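Putative thioredoxin reductase (Bacillus anthracis, PDB 4FK1) binds FAD and probably acts as a flavin-dependent oxidoreductase of the thioredoxin reductase type. Local coordinates at residues I122-Y128 with I202-Q206; Q243-E247 with T262-I267. Residue numbers count along the deposited sequence, not the author numbering.

Contact 1. Residues I122-Y128 with I202-Q206; sequences IPNVREY and IRTLQ
Build residues 122-128 as a type II beta turn from Ile122 to Val125 (Pro123 -63/144, Asn124 55/22) running into a weakly bonded helical turn. Set it beside strand 202-206, with CA of Ile122 6.4 Å from CA of Ile202 and CA of Pro123 6.2 Å from CA of Thr204. No direct hydrogen bond crosses; one water does, giving to Pro123 O (3.0 Å) and accepting from Leu205 N (3.1 Å). Strand 202-206 is one of two edge strands of its three-stranded antiparallel sheet, and a classic beta bulge sets Arg203 and Thr204 opposite the single residue Glu216, salt-bridged to Arg203. Turn and helix pack against this strand through the Ile202 and Leu205 side chains and, via water, its backbone; Val125 and Tyr128 also touch Leu133 of strand 133-134, joining the small sheet to the mixed sheet of what is probably the pyridine-nucleotide domain. Apolar packing centres on Leu205 (m, t): its CG lies 3.8 Å from Ile122 CG2, which meets Ile202 CG2 at 3.7 Å. Pro123 CG lies 3.5 Å from Arg203 O. Tyr128 (chi1 m) receives Leu205 CB over its ring face, 4.3 Å from the centroid, 25° off the normal, a CH-pi contact.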
loop_
_atom_site.group_PDB
_atom_site.type_symbol
_atom_site.label_atom_id
_atom_site.label_comp_id
_atom_site.label_asym_id
_atom_site.label_seq_id
_atom_site.Cartn_x
_atom_site.Cartn_y
_atom_site.Cartn_z
ATOM N N ILE C 122 -1.710 -30.491 14.229
ATOM C CA ILE C 122 -2.855 -31.281 13.801
ATOM C C ILE C 122 -2.454 -31.996 12.534
ATOM O O ILE C 122 -1.880 -31.376 11.646
ATOM C CB ILE C 122 -4.016 -30.376 13.438
ATOM C CG1 ILE C 122 -4.360 -29.483 14.627
ATOM C CG2 ILE C 122 -5.212 -31.208 12.994
ATOM C CD1 ILE C 122 -5.187 -28.292 14.245
ATOM N N PRO C 123 -2.740 -33.301 12.434
ATOM C CA PRO C 123 -2.264 -33.988 11.228
ATOM C C PRO C 123 -2.932 -33.396 9.996
ATOM O O PRO C 123 -4.091 -32.967 10.069
ATOM C CB PRO C 123 -2.724 -35.437 11.437
ATOM C CG PRO C 123 -3.017 -35.560 12.922
ATOM C CD PRO C 123 -3.463 -34.202 13.361
ATOM N N ASN C 124 -2.182 -33.315 8.903
ATOM C CA ASN C 124 -2.722 -32.923 7.612
ATOM C C ASN C 124 -3.444 -31.592 7.569
ATOM O O ASN C 124 -4.238 -31.374 6.664
ATOM C CB ASN C 124 -3.635 -34.017 7.043
ATOM C CG ASN C 124 -2.889 -35.306 6.749
ATOM O OD1 ASN C 124 -2.132 -35.389 5.778
ATOM N ND2 ASN C 124 -3.096 -36.319 7.586
ATOM N N VAL C 125 -3.170 -30.698 8.516
ATOM C CA VAL C 125 -3.736 -29.345 8.449
ATOM C C VAL C 125 -3.351 -28.622 7.153
ATOM O O VAL C 125 -4.062 -27.741 6.683
ATOM C CB VAL C 125 -3.326 -28.478 9.662
ATOM C CG1 VAL C 125 -1.826 -28.254 9.690
ATOM C CG2 VAL C 125 -4.053 -27.150 9.633
ATOM N N ARG C 126 -2.230 -29.022 6.568
ATOM C CA ARG C 126 -1.744 -28.416 5.339
ATOM C C ARG C 126 -2.679 -28.669 4.172
ATOM O O ARG C 126 -2.843 -27.814 3.303
ATOM C CB ARG C 126 -0.381 -28.992 4.990
ATOM C CG ARG C 126 0.642 -27.965 4.611
ATOM C CD ARG C 126 1.638 -27.762 5.734
ATOM N NE ARG C 126 2.992 -27.673 5.205
ATOM C CZ ARG C 126 3.482 -26.617 4.556
ATOM N NH1 ARG C 126 4.731 -26.647 4.098
ATOM N NH2 ARG C 126 2.729 -25.535 4.359
ATOM N N GLU C 127 -3.286 -29.853 4.155
ATOM C CA GLU C 127 -4.179 -30.235 3.065
ATOM C C GLU C 127 -5.407 -29.332 3.013
ATOM O O GLU C 127 -6.007 -29.158 1.955
ATOM C CB GLU C 127 -4.571 -31.710 3.183
ATOM C CG GLU C 127 -3.415 -32.670 2.904
ATOM C CD GLU C 127 -3.660 -34.080 3.422
ATOM O OE1 GLU C 127 -4.692 -34.312 4.092
ATOM O OE2 GLU C 127 -2.810 -34.958 3.153
ATOM N N TYR C 128 -5.736 -28.724 4.149
ATOM C CA TYR C 128 -6.943 -27.913 4.296
ATOM C C TYR C 128 -6.696 -26.403 4.162
ATOM O O TYR C 128 -7.586 -25.647 3.760
ATOM C CB TYR C 128 -7.642 -28.258 5.628
ATOM C CG TYR C 128 -8.101 -29.709 5.673
ATOM C CD1 TYR C 128 -9.413 -30.055 5.352
ATOM C CD2 TYR C 128 -7.212 -30.735 5.998
ATOM C CE1 TYR C 128 -9.822 -31.367 5.358
ATOM C CE2 TYR C 128 -7.611 -32.062 5.999
ATOM C CZ TYR C 128 -8.921 -32.364 5.680
ATOM O OH TYR C 128 -9.337 -33.668 5.677
ATOM N N ILE C 202 -7.026 -32.443 19.045
ATOM C CA ILE C 202 -7.591 -32.892 17.779
ATOM C C ILE C 202 -6.861 -34.143 17.292
ATOM O O ILE C 202 -5.648 -34.212 17.311
ATOM C CB ILE C 202 -7.544 -31.765 16.726
ATOM C CG1 ILE C 202 -8.561 -30.682 17.103
ATOM C CG2 ILE C 202 -7.841 -32.312 15.347
ATOM C CD1 ILE C 202 -8.507 -29.432 16.269
ATOM N N ARG C 203 -7.599 -35.166 16.904
ATOM C CA ARG C 203 -6.961 -36.412 16.504
ATOM C C ARG C 203 -6.777 -36.439 14.994
ATOM O O ARG C 203 -5.796 -36.972 14.489
ATOM C CB ARG C 203 -7.806 -37.618 16.954
ATOM C CG ARG C 203 -7.206 -38.980 16.627
ATOM C CD ARG C 203 -8.278 -40.076 16.596
ATOM N NE ARG C 203 -8.411 -40.826 17.849
ATOM C CZ ARG C 203 -9.485 -41.548 18.173
ATOM N NH1 ARG C 203 -9.540 -42.217 19.320
ATOM N NH2 ARG C 203 -10.517 -41.602 17.346
ATOM N N THR C 204 -7.722 -35.827 14.292
ATOM C CA THR C 204 -7.906 -36.007 12.860
ATOM C C THR C 204 -8.833 -34.898 12.333
ATOM O O THR C 204 -9.710 -34.425 13.054
ATOM C CB THR C 204 -8.525 -37.410 12.586
ATOM O OG1 THR C 204 -7.503 -38.410 12.631
ATOM C CG2 THR C 204 -9.192 -37.482 11.240
ATOM N N LEU C 205 -8.604 -34.451 11.098
ATOM C CA LEU C 205 -9.576 -33.638 10.364
ATOM C C LEU C 205 -10.075 -34.547 9.261
ATOM O O LEU C 205 -9.344 -35.426 8.820
ATOM C CB LEU C 205 -8.908 -32.426 9.713
ATOM C CG LEU C 205 -8.125 -31.456 10.582
ATOM C CD1 LEU C 205 -7.316 -30.530 9.707
ATOM C CD2 LEU C 205 -9.044 -30.646 11.466
ATOM N N GLN C 206 -11.309 -34.356 8.811
ATOM C CA GLN C 206 -11.832 -35.185 7.716
ATOM C C GLN C 206 -12.499 -34.333 6.625
ATOM O O GLN C 206 -13.115 -33.304 6.917
ATOM C CB GLN C 206 -12.788 -36.291 8.230
ATOM C CG GLN C 206 -12.697 -36.546 9.734
ATOM C CD GLN C 206 -13.124 -37.957 10.173
ATOM O OE1 GLN C 206 -14.083 -38.535 9.649
ATOM N NE2 GLN C 206 -12.410 -38.506 11.157
HETATM O O HOH W 1 -5.966 -35.297 9.803
#

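Contact 2. Residues Q243-E247 with T262-I267; sequences QLGCE and TSEKNI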
loop_
_atom_site.group_PDB
_atom_site.type_symbol
_atom_site.label_atom_id
_atom_site.label_comp_id
_atom_site.label_asym_id
_atom_site.label_seq_id
_atom_site.Cartn_x
_atom_site.Cartn_y
_atom_site.Cartn_z
ATOM N N GLN C 243 23.078 -14.224 7.186
ATOM C CA GLN C 243 24.279 -14.270 6.356
ATOM C C GLN C 243 24.713 -12.910 5.787
ATOM O O GLN C 243 25.816 -12.798 5.222
ATOM C CB GLN C 243 24.227 -15.378 5.282
ATOM C CG GLN C 243 23.243 -15.227 4.141
ATOM C CD GLN C 243 22.899 -16.582 3.498
ATOM O OE1 GLN C 243 22.327 -16.653 2.410
ATOM N NE2 GLN C 243 23.245 -17.656 4.181
ATOM N N LEU C 244 23.873 -11.890 5.988
ATOM C CA LEU C 244 24.192 -10.500 5.638
ATOM C C LEU C 244 24.487 -9.633 6.860
ATOM O O LEU C 244 24.934 -8.495 6.723
ATOM C CB LEU C 244 23.050 -9.860 4.854
ATOM C CG LEU C 244 22.795 -10.386 3.444
ATOM C CD1 LEU C 244 21.428 -9.946 2.963
ATOM C CD2 LEU C 244 23.885 -9.913 2.515
ATOM N N GLY C 245 24.207 -10.155 8.050
ATOM C CA GLY C 245 24.464 -9.429 9.282
ATOM C C GLY C 245 23.594 -8.211 9.576
ATOM O O GLY C 245 24.082 -7.219 10.123
ATOM N N CYS C 246 22.308 -8.269 9.235
ATOM C CA CYS C 246 21.386 -7.211 9.656
ATOM C C CYS C 246 21.155 -7.234 11.176
ATOM O O CYS C 246 21.028 -8.309 11.776
ATOM C CB CYS C 246 20.059 -7.323 8.905
ATOM S SG CYS C 246 20.243 -7.150 7.110
ATOM N N GLU C 247 21.117 -6.050 11.793
ATOM C CA GLU C 247 20.935 -5.935 13.248
ATOM C C GLU C 247 19.459 -5.906 13.671
ATOM O O GLU C 247 18.654 -5.169 13.102
ATOM C CB GLU C 247 21.645 -4.687 13.800
ATOM C CG GLU C 247 23.167 -4.803 13.952
ATOM C CD GLU C 247 23.829 -3.483 14.357
ATOM O OE1 GLU C 247 23.098 -2.536 14.729
ATOM O OE2 GLU C 247 25.077 -3.389 14.293
ATOM N N THR C 262 17.792 -0.918 6.664
ATOM C CA THR C 262 18.222 -1.755 7.781
ATOM C C THR C 262 19.415 -1.140 8.480
ATOM O O THR C 262 19.624 0.067 8.396
ATOM C CB THR C 262 18.587 -3.191 7.353
ATOM O OG1 THR C 262 19.676 -3.164 6.424
ATOM C CG2 THR C 262 17.396 -3.893 6.734
ATOM N N SER C 263 20.176 -1.971 9.191
ATOM C CA SER C 263 21.384 -1.527 9.888
ATOM C C SER C 263 22.594 -1.724 8.995
ATOM O O SER C 263 23.707 -1.336 9.340
ATOM C CB SER C 263 21.595 -2.331 11.163
ATOM O OG SER C 263 21.994 -3.654 10.844
ATOM N N GLU C 264 22.370 -2.362 7.858
ATOM C CA GLU C 264 23.423 -2.590 6.902
ATOM C C GLU C 264 23.196 -1.677 5.711
ATOM O O GLU C 264 22.119 -1.688 5.113
ATOM C CB GLU C 264 23.421 -4.048 6.465
ATOM C CG GLU C 264 24.786 -4.564 6.078
ATOM C CD GLU C 264 25.781 -4.453 7.211
ATOM O OE1 GLU C 264 25.436 -4.831 8.360
ATOM O OE2 GLU C 264 26.907 -3.972 6.945
ATOM N N LYS C 265 24.206 -0.875 5.376
ATOM C CA LYS C 265 24.118 0.028 4.232
ATOM C C LYS C 265 23.811 -0.788 2.993
ATOM O O LYS C 265 24.357 -1.881 2.821
ATOM C CB LYS C 265 25.424 0.804 4.037
ATOM C CG LYS C 265 25.368 1.827 2.916
ATOM C CD LYS C 265 26.711 2.533 2.724
ATOM C CE LYS C 265 27.823 1.556 2.330
ATOM N NZ LYS C 265 27.457 0.714 1.143
ATOM N N ASN C 266 22.912 -0.275 2.160
ATOM C CA ASN C 266 22.576 -0.925 0.902
ATOM C C ASN C 266 21.745 -2.209 1.022
ATOM O O ASN C 266 21.522 -2.884 0.013
ATOM C CB ASN C 266 23.834 -1.175 0.049
ATOM C CG ASN C 266 24.476 0.096 -0.414
ATOM O OD1 ASN C 266 24.093 1.185 0.006
ATOM N ND2 ASN C 266 25.470 -0.029 -1.287
ATOM N N ILE C 267 21.303 -2.546 2.239
ATOM C CA ILE C 267 20.286 -3.602 2.437
ATOM C C ILE C 267 18.908 -3.030 2.777
ATOM O O ILE C 267 18.767 -2.242 3.726
ATOM C CB ILE C 267 20.661 -4.626 3.536
ATOM C CG1 ILE C 267 22.065 -5.178 3.296
ATOM C CG2 ILE C 267 19.641 -5.769 3.561
ATOM C CD1 ILE C 267 22.235 -5.844 1.947
#
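Gln243 makes no contact with residues 262-267; its OE1 is instead hydrogen-bonded to Ile86 N. Leu244 points toward the second segment, its CD1 4.3 Å from Ile267 CD1, and both side chains also touch Phe94 of strand 94-98. Gly245, with phi/psi 70/37, ends the helix in a Schellman motif: a positive phi, favoured by glycine, turns the chain away from the helix. Its carbonyl oxygen lies 3.3 Å from Glu264 OE1, but both are acceptors, so the proximity is no hydrogen bond. Cys246 then brings its SG to 3.9 Å from Ile267 CG2 and 4.1 Å from Thr262 OG1. At Glu247 the backbone N donates to Ser263 OG (2.7 Å, 153°), where the CA atoms of Glu247 and Ser263 are 5.6 Å apart; Glu247 CB is 3.2 Å from the same OG. The acceptor side is itself folded: Thr262 OG1 accepts from Glu264 N at 3.2 Å in an ST turn and donates to Ile267 O at 3.0 Å, while residues 264-267 form a type II turn closed by Ile267 N to Glu264 O at 3.1 Å. One direct hydrogen bond and two apolar side-chain contacts thus tie the two ends of one long loop at the start of edge strand 267-269 of the parallel sheet, consistent with the Rossmann-type FAD domain, while residues 262-267 are also braced by hydrogen bonds of their own.

How the contacts relate
The two contacts lie on opposite sides of the chain's centre, with centres 39 Å apart and nearest atoms about 20 Å apart; they share no element. In contact 1 Ile122, Val125, Tyr128, Ile202 and Leu205 are buried, with exposed Pro123 and Arg203 at the margin; in contact 2 Leu244, Thr262 and Ile267 are buried and the Gly245 and Glu247 end is exposed. Contact 1 sets a turn and short helix on an edge strand of the three-stranded antiparallel sheet, whereas contact 2 closes the two ends of the single loop between helix 240-243 and strand 267-269. Contact 1 is chiefly apolar and aromatic, its polar link made through water; contact 2 has a direct backbone-to-hydroxyl bond and fewer apolar contacts.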